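Local coordinates for protein glucose dehydrogenase (Serratia sp. FS14, PDB 7CDY) that is a beta-propeller protein of the glucose/sorbosone dehydrogenase family and carries a bound calcium ion, at residues 62-67 with 321-326; 73-78 with 101-106; 92-97 with 137-142. All blocks are in the same frame, centred on the assembly; numbering follows the deposited sequence.

Contact 1. Residues 62-67 with 321-326; sequences LLEVLP and EVRSGP
Arg323 and Glu64 meet in a salt bridge, with NH2 of the arginine 3.1 Å from OE2 of the glutamate. The hydrogen bond within it is weak, bent to 143° at the proton. Both carboxylate oxygens sit near the guanidinium edge; the two flat groups are turned 66° against each other, and of the guanidinium nitrogens only NH2 is in contact with the carboxylate, about equally far from both oxygens. The same nitrogen is held more closely from its own strand: Arg323 NH2 lies 2.9 Å from Glu321 OE2, on the syn side of that carboxylate but tilted out of its plane, and Arg323 NE adds a weak bond to the same oxygen at 3.0 Å. Glu321 thereby helps fix the rotation of the guanidinium group that Glu64 meets.

The arrangement also draws two acids together, with Glu64 OE1 3.8 Å from Glu321 OE2. Arg323 probably offsets this repulsion together with Lys128, whose NZ bridges the OE1 atoms of both glutamates, while Ser16 OG bonds to Glu64 OE1 and the backbone N atoms of Leu129 and Leu17 serve Glu64 OE2 and Glu321 OE2. Long, flexible acids and an arginine suit the place, because the strands stay well apart: the CA atoms of Glu64 and Glu321 are 9.9 Å from each other. With CG anti to its backbone N (chi1 -164°) and a bend at chi2, Glu64 carries its carboxylate across that gap.

The chain of Glu64 also rests on Trp15, as does Leu63, and these two residues both face Ser80 in a classic beta bulge of strand 62-67; away from the charges, Val65 lies against Leu27 and Leu79. A buried salt-bridge network thus joins edge strands of two sheets near the centre of the molecule, an arrangement consistent with inner strands of propeller blades facing the central axis.

Contact 2. Residues 73-78 with 101-106; sequences ASRRVY and DDDARL
A turn leading from helix 71-74 into strand 76-84 meets the loop between strands 90-99 and 106-107, with Arg75 reaching across to Asp101 and Asp103. Arg75 is the first residue to leave the helix, and its positive phi of 55° turns the chain. Its NH2 lies 2.8 Å from Asp103 OD1, at the guanidinium edge and in its plane. The hydrogen bond of this salt bridge is weak, since the N-H points well aside from the oxygen. Asp101 is placed differently: its OD1 is 3.9 Å from Arg75 NE and well out of the guanidinium plane, a long attraction of charges only, and its stronger partner is Arg98. The backbone O of Asp101 lies over one face of the guanidinium group.

The chain of Arg75 bends at chi3 (62°), and NE and NH2 also bond to the carbonyl oxygens of Leu99 and Ser100. Arginine suits this spot because it can serve carboxylates and carbonyls together. Each segment also has a turn closed by a side chain: Ser74 OG takes the backbone N of Arg76 in an ST turn, and Asp102 OD1 takes that of Ala104 in an Asx turn.

Deeper in the blade the chemistry becomes apolar. Val77 faces the loop, and its CB lies 4.1 Å from CD1 of Leu106, a buried pair of branched side chains beneath the charged turn.

Contact 3. Residues 92-97 with 137-142; sequences TAVGYG and LFIALG
Val94 reaches from strand 90-99 into the side chains of strand 137-140, meeting Ile139 tip to tip. Its CB projects toward the other strand and divides there into two methyls with different partners. CG1, anti to the backbone N (chi1 178°), looks toward Leu137, whose CD2 is 4.3 Å away. CG2 is the closer branch: it lies 3.9 Å from Ile139 CG2 and 4.0 Å from Ile139 CD1, touching the methyls of both branches of the isoleucine. Leu129 also borders Val94. A short beta-branched residue fits here because the backbones are near, with 8.3 Å between the CA atoms of Val94 and Ile139.

Two residues back, Thr92 presents its carbon side to Leu141, whose CD2 approaches Thr92 CB at 3.7 Å and CG2 at 3.8 Å. The hydroxyl OG1 is bonded to the carbonyl of Phe125, so threonine can pair a methyl with a satisfied polar group in a buried place. The side-chain amide of Gln115 links Thr92 N to the O of Gly142. Such contact of aliphatic side chains between separate sheets is characteristic of neighbouring blades packing in a beta-propeller.

How the contacts relate
Contacts 1 and 3 are buried and near the centre of the chain, whereas the centre of contact 2 lies about 21 Å from the centre of the chain and the contact is partly exposed. All three reach the sheet that holds strands 62-67, 76-84 and 90-99. Contacts 1 and 3 join it to other sheets, the first by a buried network of charges and the third by aliphatic methyls; contact 2 stays at the sheet's outer end, with salt bridges above an apolar pair. Backbone pairing connects them: Leu66 O meets Tyr78 N at 2.9 Å between contacts 1 and 2, and Val77 N meets Gly97 O at 2.9 Å between contacts 2 and 3. Arg76 and Tyr96 add a cation-pi interaction.

Contact 1. Residues 62-67 with 321-326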
# COMPACT_ATOMS: atom_id res chain seq x y z
N LEU A 62 -4.75 11.94 0.66
CA LEU A 62 -3.43 11.69 1.22
C LEU A 62 -3.37 10.21 1.57
O LEU A 62 -4.25 9.70 2.28
CB LEU A 62 -3.18 12.55 2.46
CG LEU A 62 -1.82 12.38 3.12
CD1 LEU A 62 -0.71 12.79 2.15
CD2 LEU A 62 -1.75 13.23 4.38
N LEU A 63 -2.36 9.52 1.04
CA LEU A 63 -2.29 8.06 1.09
C LEU A 63 -1.18 7.60 2.04
O LEU A 63 -1.35 7.68 3.25
CB LEU A 63 -2.22 7.46 -0.32
CG LEU A 63 -3.37 7.94 -1.23
CD1 LEU A 63 -3.14 7.51 -2.67
CD2 LEU A 63 -4.75 7.49 -0.73
N GLU A 64 -0.04 7.12 1.52
CA GLU A 64 0.97 6.51 2.39
C GLU A 64 1.84 7.56 3.07
O GLU A 64 2.20 8.57 2.47
CB GLU A 64 1.88 5.58 1.57
CG GLU A 64 2.73 4.61 2.40
CD GLU A 64 2.00 3.32 2.69
OE1 GLU A 64 0.91 3.36 3.32
OE2 GLU A 64 2.48 2.25 2.26
N VAL A 65 2.23 7.27 4.31
CA VAL A 65 3.33 7.95 4.98
C VAL A 65 4.42 6.92 5.27
O VAL A 65 4.14 5.84 5.79
CB VAL A 65 2.87 8.68 6.26
CG1 VAL A 65 2.19 7.74 7.27
CG2 VAL A 65 4.04 9.41 6.91
N LEU A 66 5.66 7.25 4.90
CA LEU A 66 6.78 6.33 5.08
C LEU A 66 8.04 7.10 5.43
O LEU A 66 8.68 7.71 4.56
CB LEU A 66 6.99 5.47 3.84
CG LEU A 66 8.13 4.44 3.90
CD1 LEU A 66 8.03 3.59 5.15
CD2 LEU A 66 8.15 3.54 2.66
N PRO A 67 8.44 7.09 6.70
CA PRO A 67 9.75 7.62 7.07
C PRO A 67 10.85 6.90 6.31
O PRO A 67 10.76 5.72 6.00
CB PRO A 67 9.84 7.32 8.57
CG PRO A 67 8.40 7.22 9.01
CD PRO A 67 7.69 6.60 7.86
N GLU A 321 -5.25 -0.64 7.22
CA GLU A 321 -3.80 -0.60 7.36
C GLU A 321 -3.38 -1.60 8.42
O GLU A 321 -4.10 -1.81 9.40
CB GLU A 321 -3.35 0.81 7.81
CG GLU A 321 -1.84 0.96 8.12
CD GLU A 321 -0.97 0.92 6.87
OE1 GLU A 321 -1.09 -0.04 6.08
OE2 GLU A 321 -0.16 1.85 6.66
N VAL A 322 -2.24 -2.25 8.19
CA VAL A 322 -1.64 -3.20 9.12
C VAL A 322 -0.15 -2.95 9.18
O VAL A 322 0.52 -2.97 8.14
CB VAL A 322 -1.85 -4.65 8.65
CG1 VAL A 322 -1.39 -5.62 9.72
CG2 VAL A 322 -3.30 -4.92 8.27
N ARG A 323 0.39 -2.75 10.38
CA ARG A 323 1.84 -2.65 10.54
C ARG A 323 2.29 -3.48 11.73
O ARG A 323 1.58 -3.58 12.73
CB ARG A 323 2.33 -1.20 10.72
CG ARG A 323 2.00 -0.25 9.58
CD ARG A 323 2.88 -0.47 8.32
NE ARG A 323 2.36 0.36 7.23
CZ ARG A 323 2.69 0.27 5.95
NH1 ARG A 323 3.59 -0.62 5.54
NH2 ARG A 323 2.10 1.08 5.08
N SER A 324 3.47 -4.08 11.61
CA SER A 324 4.06 -4.82 12.72
C SER A 324 4.90 -3.85 13.54
O SER A 324 5.88 -3.30 13.04
CB SER A 324 4.91 -5.97 12.19
OG SER A 324 5.38 -6.81 13.24
N GLY A 325 4.50 -3.64 14.80
CA GLY A 325 5.15 -2.66 15.64
C GLY A 325 6.43 -3.17 16.27
O GLY A 325 6.60 -4.37 16.49
N PRO A 326 7.37 -2.26 16.56
CA PRO A 326 8.62 -2.69 17.22
C PRO A 326 8.41 -3.31 18.59
O PRO A 326 9.31 -4.00 19.08
CB PRO A 326 9.44 -1.39 17.29
CG PRO A 326 8.44 -0.28 17.16
CD PRO A 326 7.35 -0.82 16.26

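Contact 2. Residues 73-78 with 101-106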
# COMPACT_ATOMS: atom_id res chain seq x y z
N ALA A 73 18.39 9.84 11.68
CA ALA A 73 19.36 10.84 11.25
C ALA A 73 18.72 11.95 10.41
O ALA A 73 18.91 13.14 10.70
CB ALA A 73 20.48 10.15 10.46
N SER A 74 17.96 11.60 9.36
CA SER A 74 17.54 12.58 8.36
C SER A 74 16.19 13.22 8.65
O SER A 74 15.90 14.29 8.10
CB SER A 74 17.35 11.89 6.99
OG SER A 74 16.33 10.88 7.11
N ARG A 75 15.37 12.58 9.47
CA ARG A 75 13.98 12.97 9.70
C ARG A 75 13.17 13.07 8.40
O ARG A 75 12.14 13.73 8.34
CB ARG A 75 13.85 14.23 10.57
CG ARG A 75 14.50 14.02 11.94
CD ARG A 75 14.26 15.18 12.90
NE ARG A 75 12.84 15.38 13.21
CZ ARG A 75 12.14 14.66 14.08
NH1 ARG A 75 12.68 13.65 14.75
NH2 ARG A 75 10.86 14.97 14.27
N ARG A 76 13.62 12.38 7.35
CA ARG A 76 12.93 12.45 6.07
C ARG A 76 11.67 11.59 6.08
O ARG A 76 11.69 10.45 6.55
CB ARG A 76 13.88 11.98 4.96
CG ARG A 76 13.24 11.99 3.59
CD ARG A 76 14.25 11.68 2.50
NE ARG A 76 15.26 12.72 2.38
CZ ARG A 76 16.24 12.71 1.48
NH1 ARG A 76 16.34 11.69 0.63
NH2 ARG A 76 17.11 13.70 1.45
N VAL A 77 10.58 12.14 5.55
CA VAL A 77 9.29 11.47 5.50
C VAL A 77 8.78 11.52 4.06
O VAL A 77 8.62 12.61 3.50
CB VAL A 77 8.26 12.12 6.45
CG1 VAL A 77 6.92 11.40 6.33
CG2 VAL A 77 8.77 12.04 7.88
N TYR A 78 8.54 10.35 3.48
CA TYR A 78 7.91 10.23 2.17
C TYR A 78 6.40 10.16 2.31
O TYR A 78 5.87 9.59 3.28
CB TYR A 78 8.40 8.96 1.46
CG TYR A 78 9.87 8.98 1.09
CD1 TYR A 78 10.85 8.77 2.06
CD2 TYR A 78 10.28 9.20 -0.22
CE1 TYR A 78 12.20 8.80 1.73
CE2 TYR A 78 11.63 9.23 -0.56
CZ TYR A 78 12.58 9.02 0.42
OH TYR A 78 13.92 9.05 0.10
N ASP A 101 12.18 19.23 13.86
CA ASP A 101 12.61 18.65 15.13
C ASP A 101 11.50 18.66 16.17
O ASP A 101 11.44 17.76 17.01
CB ASP A 101 13.82 19.43 15.69
CG ASP A 101 15.06 19.33 14.82
OD1 ASP A 101 15.10 18.49 13.90
OD2 ASP A 101 16.01 20.09 15.07
N ASP A 102 10.63 19.67 16.14
CA ASP A 102 9.54 19.78 17.10
C ASP A 102 8.25 19.08 16.66
O ASP A 102 7.24 19.19 17.35
CB ASP A 102 9.27 21.25 17.44
CG ASP A 102 8.76 22.06 16.26
OD1 ASP A 102 8.54 21.50 15.17
OD2 ASP A 102 8.58 23.29 16.43
N ASP A 103 8.27 18.36 15.53
CA ASP A 103 7.14 17.61 14.97
C ASP A 103 6.03 18.49 14.41
O ASP A 103 4.97 17.96 14.06
CB ASP A 103 6.55 16.59 15.95
CG ASP A 103 7.58 15.64 16.53
OD1 ASP A 103 8.46 15.21 15.77
OD2 ASP A 103 7.50 15.31 17.74
N ALA A 104 6.23 19.81 14.31
CA ALA A 104 5.13 20.68 13.92
C ALA A 104 4.94 20.80 12.41
O ALA A 104 3.84 21.12 11.96
CB ALA A 104 5.33 22.08 14.51
N ARG A 105 6.00 20.59 11.63
CA ARG A 105 5.95 20.95 10.22
C ARG A 105 6.74 19.95 9.39
O ARG A 105 7.82 19.51 9.78
CB ARG A 105 6.51 22.35 9.99
N LEU A 106 6.20 19.62 8.22
CA LEU A 106 6.95 18.93 7.18
C LEU A 106 7.65 20.00 6.36
O LEU A 106 6.99 20.84 5.73
CB LEU A 106 5.99 18.10 6.34
CG LEU A 106 6.56 17.09 5.35
CD1 LEU A 106 7.48 16.11 6.03
CD2 LEU A 106 5.40 16.37 4.71

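Contact 3. Residues 92-97 with 137-142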
# COMPACT_ATOMS: atom_id res chain seq x y z
N THR A 92 -1.39 9.39 -9.10
CA THR A 92 -0.62 9.27 -7.87
C THR A 92 0.70 10.04 -7.99
O THR A 92 1.31 10.10 -9.06
CB THR A 92 -0.36 7.80 -7.60
OG1 THR A 92 -1.63 7.15 -7.55
CG2 THR A 92 0.37 7.59 -6.27
N ALA A 93 1.12 10.65 -6.88
CA ALA A 93 2.41 11.31 -6.79
C ALA A 93 3.08 10.90 -5.49
O ALA A 93 2.42 10.50 -4.53
CB ALA A 93 2.25 12.83 -6.81
N VAL A 94 4.42 10.95 -5.49
CA VAL A 94 5.22 10.60 -4.33
C VAL A 94 6.24 11.71 -4.12
O VAL A 94 6.86 12.18 -5.09
CB VAL A 94 5.92 9.24 -4.53
CG1 VAL A 94 6.80 8.89 -3.33
CG2 VAL A 94 4.88 8.14 -4.78
N GLY A 95 6.40 12.16 -2.88
CA GLY A 95 7.41 13.15 -2.56
C GLY A 95 7.97 12.91 -1.18
O GLY A 95 7.59 11.96 -0.49
N TYR A 96 8.86 13.81 -0.76
CA TYR A 96 9.33 13.76 0.61
C TYR A 96 9.60 15.16 1.12
O TYR A 96 9.82 16.10 0.34
CB TYR A 96 10.55 12.85 0.80
CG TYR A 96 11.86 13.33 0.19
CD1 TYR A 96 12.61 14.35 0.80
CD2 TYR A 96 12.38 12.72 -0.95
CE1 TYR A 96 13.82 14.77 0.26
CE2 TYR A 96 13.60 13.14 -1.50
CZ TYR A 96 14.31 14.16 -0.87
OH TYR A 96 15.51 14.59 -1.39
N GLY A 97 9.55 15.29 2.44
CA GLY A 97 10.04 16.46 3.15
C GLY A 97 10.74 16.02 4.41
O GLY A 97 10.96 14.82 4.63
N LEU A 137 13.27 2.46 -3.31
CA LEU A 137 11.87 2.76 -3.02
C LEU A 137 10.97 2.08 -4.03
O LEU A 137 11.08 2.34 -5.24
CB LEU A 137 11.66 4.27 -3.06
CG LEU A 137 10.22 4.74 -2.81
CD1 LEU A 137 9.70 4.27 -1.44
CD2 LEU A 137 10.14 6.26 -2.93
N PHE A 138 10.08 1.21 -3.55
CA PHE A 138 9.04 0.61 -4.37
C PHE A 138 7.72 1.35 -4.21
O PHE A 138 7.32 1.72 -3.09
CB PHE A 138 8.85 -0.87 -4.01
CG PHE A 138 9.92 -1.76 -4.58
CD1 PHE A 138 11.18 -1.80 -4.01
CD2 PHE A 138 9.65 -2.57 -5.67
CE1 PHE A 138 12.17 -2.62 -4.55
CE2 PHE A 138 10.63 -3.40 -6.19
CZ PHE A 138 11.88 -3.42 -5.63
N ILE A 139 7.05 1.60 -5.33
CA ILE A 139 5.81 2.36 -5.38
C ILE A 139 4.78 1.54 -6.15
O ILE A 139 5.01 1.21 -7.32
CB ILE A 139 6.02 3.72 -6.08
CG1 ILE A 139 7.16 4.51 -5.42
CG2 ILE A 139 4.74 4.50 -6.12
CD1 ILE A 139 7.65 5.66 -6.28
N ALA A 140 3.65 1.25 -5.52
CA ALA A 140 2.59 0.44 -6.15
C ALA A 140 1.53 1.37 -6.72
O ALA A 140 0.95 2.18 -5.98
CB ALA A 140 1.99 -0.52 -5.12
N LEU A 141 1.25 1.24 -8.01
CA LEU A 141 0.33 2.13 -8.71
C LEU A 141 -0.85 1.37 -9.30
O LEU A 141 -0.66 0.37 -10.00
CB LEU A 141 1.05 2.87 -9.83
CG LEU A 141 2.23 3.74 -9.40
CD1 LEU A 141 3.00 4.25 -10.61
CD2 LEU A 141 1.74 4.91 -8.56
N GLY A 142 -2.07 1.86 -9.03
CA GLY A 142 -3.24 1.34 -9.71
C GLY A 142 -3.32 1.83 -11.14
O GLY A 142 -2.56 2.69 -11.59